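Local coordinates for sugar ABC transporter, sugar-binding protein (Streptococcus pneumoniae, PDB 2HEU) that probably binds raffinose or a related oligosaccharide outside the cell and hands it to an ABC transporter for uptake, at residues Lys103-Asn107 and Gly108-Lys112; Thr254-Gly257 and Ser258-Thr262; Glu60-Lys63 and Thr64-Ala68; Val75-Tyr78 and Pro79-Glu83; Arg200-Gln203 and Pro204-Lys208. All coordinates share one frame; numbering follows the deposited sequence.

The five contacts are all local turns or helix steps. Contact 2 is the buried one, at the change from strand 253-257 to helix 260-265, and its main feature is an indole lying on a glycine. Contacts 1 and 4 are partly buried: both rely on a turn carbonyl taking two hydrogen bonds, with sodium and water added in contact 1 and a serine helix cap in contact 4. Contacts 3 and 5 lie at the surface, the first a helix with a charged outer side and an apolar inner one, the second a loop turn. Contacts 3 and 4 touch: Leu62 of helix 58-67 packs on Val75 of strand 74-76, and Lys63 comes near Glu83 of helix 82-89.

Contact 1: Lys103-Asn107 and Gly108-Lys112; sequences KRVKN and GYAEK. With NA (sodium ion), chain E.
A type II turn at Lys106-Tyr109 reverses the loop between helix 82-89 and strand 122-123, and the hydrogen bond from Tyr109 N to Lys106 O, 3.0 Å and nearly straight at 164°, closes it. Gly108 takes the positive phi that this turn needs. Lys106 O also accepts from a water, 2.9 Å from that water's oxygen. The same water accepts from Ala110 N at 3.0 Å and donates to Glu111 OE1 at 2.7 Å, so it ties the turn to the start of the 3-10 segment 110-112. Val105 holds CG1 opposite its own backbone N (chi1 179°), which sets that methyl 4.2 Å from Ala110 CB and near Tyr109 CB; Val122 and Pro123 of the short strand 122-123 pack here too. At the other end of the segment is a sodium site. Lys103 O binds the ion at 2.3 Å, Glu335 is another ligand, and three waters join them. One of these waters donates to Val105 O and to Asn107 OD1, each 2.8 Å from the water oxygen, which makes Asn107 a second-shell residue of the metal. Lys106 NZ reaches Thr332 O, and Tyr109 OH reaches Tyr113 OH.

Contact 2: Thr254-Gly257 and Ser258-Thr262; sequences TPNG and SWAIT
Gly257 O is held by two donors: Ala260 N, 3.1 Å away with an angle of 167° at the hydrogen, and the hydroxyl of Tyr132 on the neighbouring strand 129-134. The amide nitrogen comes in from above the carbonyl plane, not on a lone pair. Trp259 then folds back over the same glycine. Its CG sits between the backbone N and the carbonyl carbon (chi1 50°), and this torsion swings the indole over Gly257. The glycine CA lies 3.4 Å from the centroid of the six-membered ring, only 9° off the ring normal, a close CH-pi contact over the face. Beside it the Asn256 amide stands almost perpendicular to the indole. On the inner side Asn256 CB meets Ala260 CB at 4.2 Å, next to Tyr239 of helix 239-247. Ser258 OG is hydrogen-bonded to Ala128 N. This is a type I beta turn, Gly257 to Ala260, leading straight from edge strand 253-257 of a three-stranded antiparallel sheet into helix 260-265.

Contact 3: Glu60-Lys63 and Thr64-Ala68; sequences EVLK and TRVLA
Val61 holds CG1 opposite its backbone N (chi1 169°), and Arg65, one helical turn on, sets CG anti to its carbonyl carbon (chi1 -66°) and runs extended to CD; the two side chains cross at a slant, with Val61 CG1 3.9 Å from Arg65 CD. Along the next face of helix 58-67, Leu62 CD1 meets Val66 CG2 at 4.2 Å, and both residues pack on Trp87 of helix 82-89. The backbone bonds are those of a regular alpha helix, such as Val66 N to Leu62 O at 2.8 Å. Lys63 stretches back to Glu60, where Lys63 NZ forms a salt bridge with Glu60 OE2 at 2.8 Å, on its syn side and 19° out of the carboxylate plane. A water donates to Glu60 O and Glu60 OE1, and accepts from Thr64 OG1. The bend at chi3 sends the Arg65 guanidinium to salt bridges with Glu22 and Asp70. These two acids probably offset its charge and fix its direction; the Glu60 carboxylate is likely to stay ionised.

Contact 4: Val75-Tyr78 and Pro79-Glu83; sequences VNIY and PQSIE
The flat carbonyl group of Tyr78 is met over one face and at its oxygen end. Over the face sits Gln80 OE1, 3.5 Å from Tyr78 C and almost straight above it, and Ser81 N approaches the oxygen from above the plane on that same side, 3.0 Å from Tyr78 O. Ser81 OG, the second donor to this oxygen, comes nearly in line with the C=O bond (163° at the oxygen), 2.7 Å from Tyr78 O. In Gln80, CG lies between the backbone N and the carbonyl carbon (chi1 78°) and the chain bends again at chi2, which also puts OE1 3.6 Å from Tyr78 CB; this buried oxygen has no hydrogen-bond partner in the model. A water accepts from Tyr78 N at 3.1 Å and gives a weak bond to Ser81 OG. Ile77 CG1 lies 4.0 Å from Ser81 OG; Ile77 CD1 extends toward Glu83 CB, and the side chain packs on Leu84 and Trp87. Ser81 OG also accepts from Leu84 N, making Ser81 the N-cap of helix 82-89. A type I beta turn from Tyr78 to Ser81 here carries the chain from strand 74-76 into that helix, a beta-to-alpha connection of the alpha/beta binding-protein fold.

Contact 5: Arg200-Gln203 and Pro204-Lys208; sequences RYSQ and PNAIK
Gln203 crosses Pro204 at a slant, its amide meeting the ring at CD, with the amide carbon Gln203 CD 4.0 Å from Pro204 CD. The bend at chi2 (-75°) folds the amide back to this position. On the inside of the turn three beta carbons gather: Ala206 CB points back at the preceding residues and is 4.1 Å from both Ser202 CB and Gln203 CB. The loop is a type II beta turn from Gln203 to Ala206, with Asn205 at positive phi, and Ala206 N donates to Gln203 O at 3.1 Å. That bond is bent, 141° at the hydrogen, and reaches the oxygen from above the carbonyl plane. Ile207 beyond it packs on helices 192-199 and 385-396. Lys400 NZ bonds both Gln203 O and Ser202 OG, and Asn397 OD1 takes Asn205 N; Ser202 OG also bonds Tyr198 O. The Lys400 amine would probably polarise the turn carbonyl; polar bonds and the packing of Ile207 and Pro204 together join the turn to the C-terminal part of the chain.

Contact 1: Lys103-Asn107 and Gly108-Lys112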
loop_
_atom_site.group_PDB
_atom_site.type_symbol
_atom_site.label_atom_id
_atom_site.label_comp_id
_atom_site.label_asym_id
_atom_site.label_seq_id
_atom_site.Cartn_x
_atom_site.Cartn_y
_atom_site.Cartn_z
ATOM N N LYS A 103 -18.860 11.381 0.779
ATOM C CA LYS A 103 -19.172 11.314 -0.621
ATOM C C LYS A 103 -18.013 11.840 -1.512
ATOM O O LYS A 103 -17.982 11.612 -2.722
ATOM C CB LYS A 103 -20.456 12.072 -0.927
ATOM C CG LYS A 103 -21.659 11.531 -0.139
ATOM C CD LYS A 103 -21.843 9.986 -0.267
ATOM C CE LYS A 103 -21.997 9.373 -1.700
ATOM N NZ LYS A 103 -22.232 7.817 -1.777
ATOM N N ARG A 104 -17.060 12.558 -0.908
ATOM C CA ARG A 104 -15.861 13.055 -1.568
ATOM C C ARG A 104 -14.810 11.977 -1.801
ATOM O O ARG A 104 -13.862 12.254 -2.542
ATOM C CB ARG A 104 -15.265 14.258 -0.845
ATOM C CG ARG A 104 -16.261 15.404 -0.703
ATOM C CD ARG A 104 -15.787 16.419 0.276
ATOM N NE ARG A 104 -16.732 17.541 0.358
ATOM C CZ ARG A 104 -16.637 18.515 1.229
ATOM N NH1 ARG A 104 -15.632 18.494 2.078
ATOM N NH2 ARG A 104 -17.559 19.507 1.203
ATOM N N VAL A 105 -14.994 10.813 -1.176
ATOM C CA VAL A 105 -14.068 9.680 -1.455
ATOM C C VAL A 105 -14.579 8.978 -2.706
ATOM O O VAL A 105 -15.771 8.718 -2.832
ATOM C CB VAL A 105 -14.056 8.751 -0.278
ATOM C CG1 VAL A 105 -13.099 7.526 -0.569
ATOM C CG2 VAL A 105 -13.576 9.482 1.001
ATOM N N LYS A 106 -13.678 8.638 -3.598
ATOM C CA LYS A 106 -14.054 7.887 -4.827
ATOM C C LYS A 106 -14.959 6.729 -4.608
ATOM O O LYS A 106 -14.831 5.965 -3.634
ATOM C CB LYS A 106 -12.771 7.453 -5.532
ATOM C CG LYS A 106 -12.107 8.684 -6.124
ATOM C CD LYS A 106 -10.769 8.439 -6.772
ATOM C CE LYS A 106 -10.084 9.787 -7.065
ATOM N NZ LYS A 106 -8.667 9.698 -7.449
ATOM N N ASN A 107 -15.868 6.567 -5.567
ATOM C CA ASN A 107 -16.932 5.555 -5.516
ATOM C C ASN A 107 -16.365 4.215 -5.036
ATOM O O ASN A 107 -15.435 3.674 -5.626
ATOM C CB ASN A 107 -17.464 5.360 -6.906
ATOM C CG ASN A 107 -18.394 6.408 -7.352
ATOM O OD1 ASN A 107 -18.731 7.300 -6.576
ATOM N ND2 ASN A 107 -18.884 6.283 -8.562
ATOM N N GLY A 108 -17.012 3.648 -4.019
ATOM C CA GLY A 108 -16.717 2.254 -3.641
ATOM C C GLY A 108 -15.461 2.064 -2.812
ATOM O O GLY A 108 -15.278 0.979 -2.255
ATOM N N TYR A 109 -14.621 3.090 -2.648
ATOM C CA TYR A 109 -13.352 2.816 -2.047
ATOM C C TYR A 109 -13.383 2.724 -0.523
ATOM O O TYR A 109 -12.814 1.807 0.050
ATOM C CB TYR A 109 -12.288 3.808 -2.517
ATOM C CG TYR A 109 -10.896 3.329 -2.135
ATOM C CD1 TYR A 109 -10.389 2.189 -2.762
ATOM C CD2 TYR A 109 -10.129 3.828 -1.096
ATOM C CE1 TYR A 109 -9.232 1.606 -2.419
ATOM C CE2 TYR A 109 -8.868 3.285 -0.729
ATOM C CZ TYR A 109 -8.445 2.168 -1.424
ATOM O OH TYR A 109 -7.278 1.575 -0.981
ATOM N N ALA A 110 -14.020 3.676 0.156
ATOM C CA ALA A 110 -14.127 3.626 1.607
ATOM C C ALA A 110 -14.769 2.312 2.037
ATOM O O ALA A 110 -14.456 1.774 3.084
ATOM C CB ALA A 110 -14.833 4.817 2.163
ATOM N N GLU A 111 -15.748 1.836 1.251
ATOM C CA GLU A 111 -16.532 0.680 1.527
ATOM C C GLU A 111 -15.686 -0.613 1.554
ATOM O O GLU A 111 -16.094 -1.624 2.175
ATOM C CB GLU A 111 -17.645 0.530 0.509
ATOM C CG GLU A 111 -18.686 1.612 0.503
ATOM C CD GLU A 111 -18.423 2.871 -0.265
ATOM O OE1 GLU A 111 -17.298 3.137 -0.723
ATOM O OE2 GLU A 111 -19.426 3.621 -0.498
ATOM N N LYS A 112 -14.509 -0.593 0.945
ATOM C CA LYS A 112 -13.612 -1.737 0.981
ATOM C C LYS A 112 -13.068 -2.050 2.317
ATOM O O LYS A 112 -12.440 -3.105 2.509
ATOM C CB LYS A 112 -12.511 -1.577 -0.029
ATOM C CG LYS A 112 -13.102 -1.581 -1.421
ATOM C CD LYS A 112 -12.123 -1.622 -2.493
ATOM C CE LYS A 112 -12.863 -1.543 -3.867
ATOM N NZ LYS A 112 -12.007 -1.562 -4.974
HETATM NA NA NA E . -18.530 11.279 -4.976
HETATM O O HOH W 1 -18.086 8.979 -4.408
HETATM O O HOH W 2 -16.043 5.543 -1.065
HETATM O O HOH W 3 -13.169 1.700 -5.295
HETATM O O HOH W 4 -19.641 13.312 -4.678
HETATM O O HOH W 5 -20.677 10.426 -4.485
#

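Contact 2: Thr254-Gly257 and Ser258-Thr262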
loop_
_atom_site.group_PDB
_atom_site.type_symbol
_atom_site.label_atom_id
_atom_site.label_comp_id
_atom_site.label_asym_id
_atom_site.label_seq_id
_atom_site.Cartn_x
_atom_site.Cartn_y
_atom_site.Cartn_z
ATOM N N THR A 254 12.885 -2.592 -10.617
ATOM C CA THR A 254 12.777 -3.194 -9.284
ATOM C C THR A 254 11.362 -3.236 -8.861
ATOM O O THR A 254 10.631 -2.255 -9.057
ATOM C CB THR A 254 13.706 -2.466 -8.248
ATOM O OG1 THR A 254 13.813 -3.268 -7.071
ATOM C CG2 THR A 254 13.286 -1.084 -7.883
ATOM N N PRO A 255 10.870 -4.343 -8.283
ATOM C CA PRO A 255 9.475 -4.431 -7.819
ATOM C C PRO A 255 9.365 -3.835 -6.458
ATOM O O PRO A 255 10.069 -4.229 -5.517
ATOM C CB PRO A 255 9.239 -5.969 -7.788
ATOM C CG PRO A 255 10.616 -6.526 -7.430
ATOM C CD PRO A 255 11.592 -5.643 -8.138
ATOM N N ASN A 256 8.459 -2.887 -6.290
ATOM C CA ASN A 256 8.316 -2.299 -4.923
ATOM C C ASN A 256 7.025 -1.438 -4.889
ATOM O O ASN A 256 6.290 -1.311 -5.890
ATOM C CB ASN A 256 9.573 -1.499 -4.547
ATOM C CG ASN A 256 9.953 -1.718 -3.096
ATOM O OD1 ASN A 256 11.074 -2.299 -2.815
ATOM N ND2 ASN A 256 9.142 -1.366 -2.193
ATOM N N GLY A 257 6.790 -0.899 -3.707
ATOM C CA GLY A 257 5.618 -0.063 -3.522
ATOM C C GLY A 257 5.855 1.347 -3.963
ATOM O O GLY A 257 6.976 1.811 -4.204
ATOM N N SER A 258 4.743 2.105 -3.995
ATOM C CA SER A 258 4.765 3.537 -4.317
ATOM C C SER A 258 5.606 4.359 -3.377
ATOM O O SER A 258 6.046 5.443 -3.736
ATOM C CB SER A 258 3.285 4.038 -4.290
ATOM O OG SER A 258 2.607 3.698 -3.106
ATOM N N TRP A 259 5.798 3.840 -2.156
ATOM C CA TRP A 259 6.609 4.510 -1.158
ATOM C C TRP A 259 8.059 4.693 -1.647
ATOM O O TRP A 259 8.782 5.574 -1.179
ATOM C CB TRP A 259 6.617 3.747 0.167
ATOM C CG TRP A 259 6.935 2.306 0.047
ATOM C CD1 TRP A 259 8.165 1.733 -0.081
ATOM C CD2 TRP A 259 5.995 1.204 -0.024
ATOM N NE1 TRP A 259 8.051 0.351 -0.198
ATOM C CE2 TRP A 259 6.737 0.020 -0.181
ATOM C CE3 TRP A 259 4.593 1.126 0.009
ATOM C CZ2 TRP A 259 6.106 -1.238 -0.283
ATOM C CZ3 TRP A 259 3.967 -0.116 -0.100
ATOM C CH2 TRP A 259 4.734 -1.267 -0.201
ATOM N N ALA A 260 8.538 3.850 -2.556
ATOM C CA ALA A 260 9.947 3.795 -2.902
ATOM C C ALA A 260 10.421 5.019 -3.692
ATOM O O ALA A 260 11.605 5.309 -3.692
ATOM C CB ALA A 260 10.288 2.514 -3.674
ATOM N N ILE A 261 9.515 5.699 -4.380
ATOM C CA ILE A 261 9.949 6.795 -5.258
ATOM C C ILE A 261 10.706 7.880 -4.460
ATOM O O ILE A 261 11.668 8.457 -4.983
ATOM C CB ILE A 261 8.781 7.402 -6.053
ATOM C CG1 ILE A 261 9.279 8.355 -7.129
ATOM C CG2 ILE A 261 7.714 8.011 -5.169
ATOM C CD1 ILE A 261 10.304 7.798 -8.121
ATOM N N THR A 262 10.326 8.123 -3.236
ATOM C CA THR A 262 10.964 9.129 -2.430
ATOM C C THR A 262 12.441 8.793 -2.228
ATOM O O THR A 262 13.374 9.626 -2.454
ATOM C CB THR A 262 10.240 9.122 -1.072
ATOM O OG1 THR A 262 8.782 9.219 -1.268
ATOM C CG2 THR A 262 10.732 10.267 -0.211
#

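Contact 3: Glu60-Lys63 and Thr64-Ala68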
loop_
_atom_site.group_PDB
_atom_site.type_symbol
_atom_site.label_atom_id
_atom_site.label_comp_id
_atom_site.label_asym_id
_atom_site.label_seq_id
_atom_site.Cartn_x
_atom_site.Cartn_y
_atom_site.Cartn_z
ATOM N N GLU A 60 1.995 0.689 18.449
ATOM C CA GLU A 60 1.972 0.055 19.784
ATOM C C GLU A 60 1.406 1.022 20.773
ATOM O O GLU A 60 0.660 0.636 21.662
ATOM C CB GLU A 60 3.299 -0.464 20.200
ATOM C CG GLU A 60 3.755 -1.579 19.317
ATOM C CD GLU A 60 2.794 -2.759 19.404
ATOM O OE1 GLU A 60 2.319 -3.186 20.542
ATOM O OE2 GLU A 60 2.410 -3.196 18.346
ATOM N N VAL A 61 1.819 2.318 20.667
ATOM C CA VAL A 61 1.291 3.335 21.595
ATOM C C VAL A 61 -0.238 3.386 21.402
ATOM O O VAL A 61 -0.983 3.491 22.371
ATOM C CB VAL A 61 1.976 4.692 21.373
ATOM C CG1 VAL A 61 1.229 5.760 22.157
ATOM C CG2 VAL A 61 3.488 4.604 21.800
ATOM N N LEU A 62 -0.741 3.379 20.191
ATOM C CA LEU A 62 -2.173 3.428 19.956
ATOM C C LEU A 62 -2.853 2.282 20.626
ATOM O O LEU A 62 -3.922 2.435 21.217
ATOM C CB LEU A 62 -2.458 3.522 18.492
ATOM C CG LEU A 62 -3.903 3.715 18.082
ATOM C CD1 LEU A 62 -4.470 5.017 18.628
ATOM C CD2 LEU A 62 -4.020 3.685 16.550
ATOM N N LYS A 63 -2.301 1.062 20.504
ATOM C CA LYS A 63 -2.881 -0.079 21.173
ATOM C C LYS A 63 -2.956 0.153 22.658
ATOM O O LYS A 63 -3.997 -0.148 23.303
ATOM C CB LYS A 63 -2.123 -1.348 20.860
ATOM C CG LYS A 63 -2.159 -1.813 19.433
ATOM C CD LYS A 63 -1.309 -3.001 19.166
ATOM C CE LYS A 63 -1.145 -3.408 17.729
ATOM N NZ LYS A 63 -0.018 -4.407 17.683
ATOM N N THR A 64 -1.901 0.648 23.264
ATOM C CA THR A 64 -1.856 0.881 24.723
ATOM C C THR A 64 -2.933 1.862 25.090
ATOM O O THR A 64 -3.640 1.696 26.113
ATOM C CB THR A 64 -0.495 1.357 25.136
ATOM O OG1 THR A 64 0.483 0.313 24.862
ATOM C CG2 THR A 64 -0.439 1.768 26.620
ATOM N N ARG A 65 -3.048 2.939 24.301
ATOM C CA ARG A 65 -3.959 4.025 24.613
ATOM C C ARG A 65 -5.407 3.543 24.457
ATOM O O ARG A 65 -6.241 3.888 25.280
ATOM C CB ARG A 65 -3.650 5.300 23.828
ATOM C CG ARG A 65 -2.315 5.936 24.193
ATOM C CD ARG A 65 -2.083 7.234 23.547
ATOM N NE ARG A 65 -3.151 8.199 23.776
ATOM C CZ ARG A 65 -3.312 9.303 23.126
ATOM N NH1 ARG A 65 -2.380 9.709 22.285
ATOM N NH2 ARG A 65 -4.358 10.075 23.380
ATOM N N VAL A 66 -5.687 2.786 23.394
ATOM C CA VAL A 66 -7.044 2.322 23.222
ATOM C C VAL A 66 -7.444 1.408 24.355
ATOM O O VAL A 66 -8.546 1.497 24.917
ATOM C CB VAL A 66 -7.249 1.601 21.856
ATOM C CG1 VAL A 66 -8.579 0.894 21.770
ATOM C CG2 VAL A 66 -7.095 2.597 20.781
ATOM N N LEU A 67 -6.627 0.430 24.633
ATOM C CA LEU A 67 -7.112 -0.474 25.614
ATOM C C LEU A 67 -7.253 0.346 26.988
ATOM O O LEU A 67 -8.246 0.065 27.717
ATOM C CB LEU A 67 -6.252 -1.753 25.576
ATOM C CG LEU A 67 -6.171 -2.830 24.404
ATOM C CD1 LEU A 67 -7.429 -3.740 24.286
ATOM C CD2 LEU A 67 -5.599 -2.372 22.950
ATOM N N ALA A 68 -6.397 1.393 27.315
ATOM C CA ALA A 68 -6.599 2.275 28.467
ATOM C C ALA A 68 -7.746 3.239 28.441
ATOM O O ALA A 68 -7.929 3.980 29.440
ATOM C CB ALA A 68 -5.372 3.074 28.684
HETATM O O HOH W 6 0.966 -1.970 22.797
#

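Contact 4: Val75-Tyr78 and Pro79-Glu83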
loop_
_atom_site.group_PDB
_atom_site.type_symbol
_atom_site.label_atom_id
_atom_site.label_comp_id
_atom_site.label_asym_id
_atom_site.label_seq_id
_atom_site.Cartn_x
_atom_site.Cartn_y
_atom_site.Cartn_z
ATOM N N VAL A 75 -7.749 9.846 14.630
ATOM C CA VAL A 75 -6.664 8.876 14.586
ATOM C C VAL A 75 -6.318 8.520 13.175
ATOM O O VAL A 75 -7.167 8.092 12.406
ATOM C CB VAL A 75 -7.110 7.572 15.329
ATOM C CG1 VAL A 75 -5.988 6.548 15.338
ATOM C CG2 VAL A 75 -7.518 7.909 16.780
ATOM N N ASN A 76 -5.031 8.644 12.853
ATOM C CA ASN A 76 -4.510 8.033 11.590
ATOM C C ASN A 76 -4.330 6.533 11.935
ATOM O O ASN A 76 -3.450 6.196 12.722
ATOM C CB ASN A 76 -3.225 8.713 11.206
ATOM C CG ASN A 76 -2.535 8.181 9.975
ATOM O OD1 ASN A 76 -3.172 7.436 9.117
ATOM N ND2 ASN A 76 -1.350 8.514 9.835
ATOM N N ILE A 77 -5.139 5.688 11.332
ATOM C CA ILE A 77 -5.091 4.234 11.531
ATOM C C ILE A 77 -5.228 3.622 10.165
ATOM O O ILE A 77 -6.053 4.069 9.352
ATOM C CB ILE A 77 -6.188 3.791 12.539
ATOM C CG1 ILE A 77 -6.068 2.278 12.755
ATOM C CG2 ILE A 77 -7.574 4.201 12.125
ATOM C CD1 ILE A 77 -7.037 1.768 13.891
ATOM N N TYR A 78 -4.438 2.600 9.885
ATOM C CA TYR A 78 -4.438 2.012 8.561
ATOM C C TYR A 78 -5.640 1.086 8.473
ATOM O O TYR A 78 -5.844 0.183 9.293
ATOM C CB TYR A 78 -3.105 1.282 8.337
ATOM C CG TYR A 78 -1.936 2.166 8.470
ATOM C CD1 TYR A 78 -1.781 3.275 7.625
ATOM C CD2 TYR A 78 -0.977 2.005 9.432
ATOM C CE1 TYR A 78 -0.757 4.154 7.752
ATOM C CE2 TYR A 78 0.135 2.853 9.559
ATOM C CZ TYR A 78 0.230 3.966 8.758
ATOM O OH TYR A 78 1.266 4.806 8.859
ATOM N N PRO A 79 -6.508 1.310 7.473
ATOM C CA PRO A 79 -7.840 0.714 7.528
ATOM C C PRO A 79 -7.866 -0.761 7.222
ATOM O O PRO A 79 -8.899 -1.413 7.536
ATOM C CB PRO A 79 -8.672 1.569 6.580
ATOM C CG PRO A 79 -7.675 2.068 5.583
ATOM C CD PRO A 79 -6.385 2.346 6.401
ATOM N N GLN A 80 -6.817 -1.319 6.636
ATOM C CA GLN A 80 -6.706 -2.779 6.460
ATOM C C GLN A 80 -6.368 -3.476 7.717
ATOM O O GLN A 80 -6.401 -4.723 7.745
ATOM C CB GLN A 80 -5.697 -3.132 5.384
ATOM C CG GLN A 80 -4.280 -3.034 5.814
ATOM C CD GLN A 80 -3.717 -1.661 5.559
ATOM O OE1 GLN A 80 -4.430 -0.570 5.582
ATOM N NE2 GLN A 80 -2.496 -1.599 5.100
ATOM N N SER A 81 -5.949 -2.762 8.764
ATOM C CA SER A 81 -5.417 -3.399 9.954
ATOM C C SER A 81 -6.459 -4.151 10.723
ATOM O O SER A 81 -7.648 -3.801 10.750
ATOM C CB SER A 81 -4.746 -2.397 10.857
ATOM O OG SER A 81 -5.643 -1.456 11.433
ATOM N N ILE A 82 -6.013 -5.181 11.434
ATOM C CA ILE A 82 -6.915 -5.942 12.308
ATOM C C ILE A 82 -7.401 -5.017 13.414
ATOM O O ILE A 82 -8.536 -5.157 13.867
ATOM C CB ILE A 82 -6.167 -7.190 12.881
ATOM C CG1 ILE A 82 -5.660 -8.088 11.712
ATOM C CG2 ILE A 82 -7.096 -7.978 13.803
ATOM C CD1 ILE A 82 -6.700 -8.374 10.579
ATOM N N GLU A 83 -6.566 -4.097 13.870
ATOM C CA GLU A 83 -6.996 -3.161 14.894
ATOM C C GLU A 83 -8.175 -2.325 14.431
ATOM O O GLU A 83 -9.095 -2.121 15.213
ATOM C CB GLU A 83 -5.876 -2.252 15.395
ATOM C CG GLU A 83 -4.852 -2.975 16.145
ATOM C CD GLU A 83 -3.983 -3.893 15.345
ATOM O OE1 GLU A 83 -3.758 -3.675 14.084
ATOM O OE2 GLU A 83 -3.449 -4.808 16.048
HETATM O O HOH W 7 -3.111 0.687 11.895
#

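Contact 5: Arg200-Gln203 and Pro204-Lys208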
loop_
_atom_site.group_PDB
_atom_site.type_symbol
_atom_site.label_atom_id
_atom_site.label_comp_id
_atom_site.label_asym_id
_atom_site.label_seq_id
_atom_site.Cartn_x
_atom_site.Cartn_y
_atom_site.Cartn_z
ATOM N N ARG A 200 -6.552 -18.471 1.731
ATOM C CA ARG A 200 -6.902 -18.189 3.110
ATOM C C ARG A 200 -8.210 -18.887 3.547
ATOM O O ARG A 200 -8.315 -19.337 4.676
ATOM C CB ARG A 200 -7.034 -16.669 3.308
ATOM C CG ARG A 200 -7.771 -16.174 4.604
ATOM C CD ARG A 200 -6.991 -16.504 5.833
ATOM N NE ARG A 200 -7.783 -16.112 7.019
ATOM C CZ ARG A 200 -8.700 -16.837 7.569
ATOM N NH1 ARG A 200 -8.955 -18.060 7.165
ATOM N NH2 ARG A 200 -9.288 -16.406 8.653
ATOM N N TYR A 201 -9.192 -18.936 2.607
ATOM C CA TYR A 201 -10.501 -19.439 2.949
ATOM C C TYR A 201 -10.764 -20.840 2.438
ATOM O O TYR A 201 -11.861 -21.374 2.625
ATOM C CB TYR A 201 -11.575 -18.496 2.577
ATOM C CG TYR A 201 -11.468 -17.173 3.320
ATOM C CD1 TYR A 201 -11.642 -17.140 4.705
ATOM C CD2 TYR A 201 -11.235 -15.974 2.664
ATOM C CE1 TYR A 201 -11.630 -15.930 5.401
ATOM C CE2 TYR A 201 -11.210 -14.741 3.316
ATOM C CZ TYR A 201 -11.450 -14.751 4.729
ATOM O OH TYR A 201 -11.434 -13.542 5.371
ATOM N N SER A 202 -9.791 -21.418 1.754
ATOM C CA SER A 202 -9.817 -22.820 1.337
ATOM C C SER A 202 -9.665 -23.721 2.563
ATOM O O SER A 202 -9.382 -23.265 3.679
ATOM C CB SER A 202 -8.762 -23.030 0.289
ATOM O OG SER A 202 -7.501 -22.605 0.831
ATOM N N GLN A 203 -9.751 -25.055 2.377
ATOM C CA GLN A 203 -9.571 -25.971 3.440
ATOM C C GLN A 203 -8.135 -26.035 3.892
ATOM O O GLN A 203 -7.222 -25.731 3.133
ATOM C CB GLN A 203 -10.038 -27.381 3.013
ATOM C CG GLN A 203 -11.539 -27.467 2.830
ATOM C CD GLN A 203 -12.146 -27.486 4.153
ATOM O OE1 GLN A 203 -12.136 -28.488 4.879
ATOM N NE2 GLN A 203 -12.548 -26.395 4.537
ATOM N N PRO A 204 -7.875 -26.495 5.101
ATOM C CA PRO A 204 -6.489 -26.826 5.518
ATOM C C PRO A 204 -5.875 -27.741 4.464
ATOM O O PRO A 204 -6.498 -28.704 4.005
ATOM C CB PRO A 204 -6.658 -27.455 6.876
ATOM C CG PRO A 204 -7.942 -26.870 7.420
ATOM C CD PRO A 204 -8.817 -26.829 6.196
ATOM N N ASN A 205 -4.592 -27.476 4.172
ATOM C CA ASN A 205 -3.804 -28.307 3.295
ATOM C C ASN A 205 -4.366 -28.368 1.868
ATOM O O ASN A 205 -3.930 -29.226 1.110
ATOM C CB ASN A 205 -3.560 -29.694 3.843
ATOM C CG ASN A 205 -2.753 -29.591 5.134
ATOM O OD1 ASN A 205 -3.134 -30.205 6.216
ATOM N ND2 ASN A 205 -1.703 -28.845 5.094
ATOM N N ALA A 206 -5.216 -27.418 1.452
ATOM C CA ALA A 206 -5.795 -27.489 0.136
ATOM C C ALA A 206 -4.936 -26.866 -0.948
ATOM O O ALA A 206 -5.267 -27.018 -2.118
ATOM C CB ALA A 206 -7.170 -26.847 0.067
ATOM N N ILE A 207 -3.875 -26.224 -0.617
ATOM C CA ILE A 207 -3.008 -25.643 -1.637
ATOM C C ILE A 207 -2.091 -26.755 -2.128
ATOM O O ILE A 207 -1.354 -27.329 -1.311
ATOM C CB ILE A 207 -2.201 -24.437 -1.082
ATOM C CG1 ILE A 207 -3.170 -23.355 -0.545
ATOM C CG2 ILE A 207 -1.190 -23.898 -2.091
ATOM C CD1 ILE A 207 -2.517 -22.350 0.380
ATOM N N LYS A 208 -2.147 -27.105 -3.405
ATOM C CA LYS A 208 -1.357 -28.208 -3.957
ATOM C C LYS A 208 -0.569 -27.758 -5.143
ATOM O O LYS A 208 -0.991 -26.950 -5.958
ATOM C CB LYS A 208 -2.280 -29.347 -4.362
ATOM C CG LYS A 208 -2.835 -30.074 -3.165
ATOM C CD LYS A 208 -3.980 -31.006 -3.512
ATOM C CE LYS A 208 -3.771 -31.961 -4.514
ATOM N NZ LYS A 208 -4.938 -32.869 -4.548
#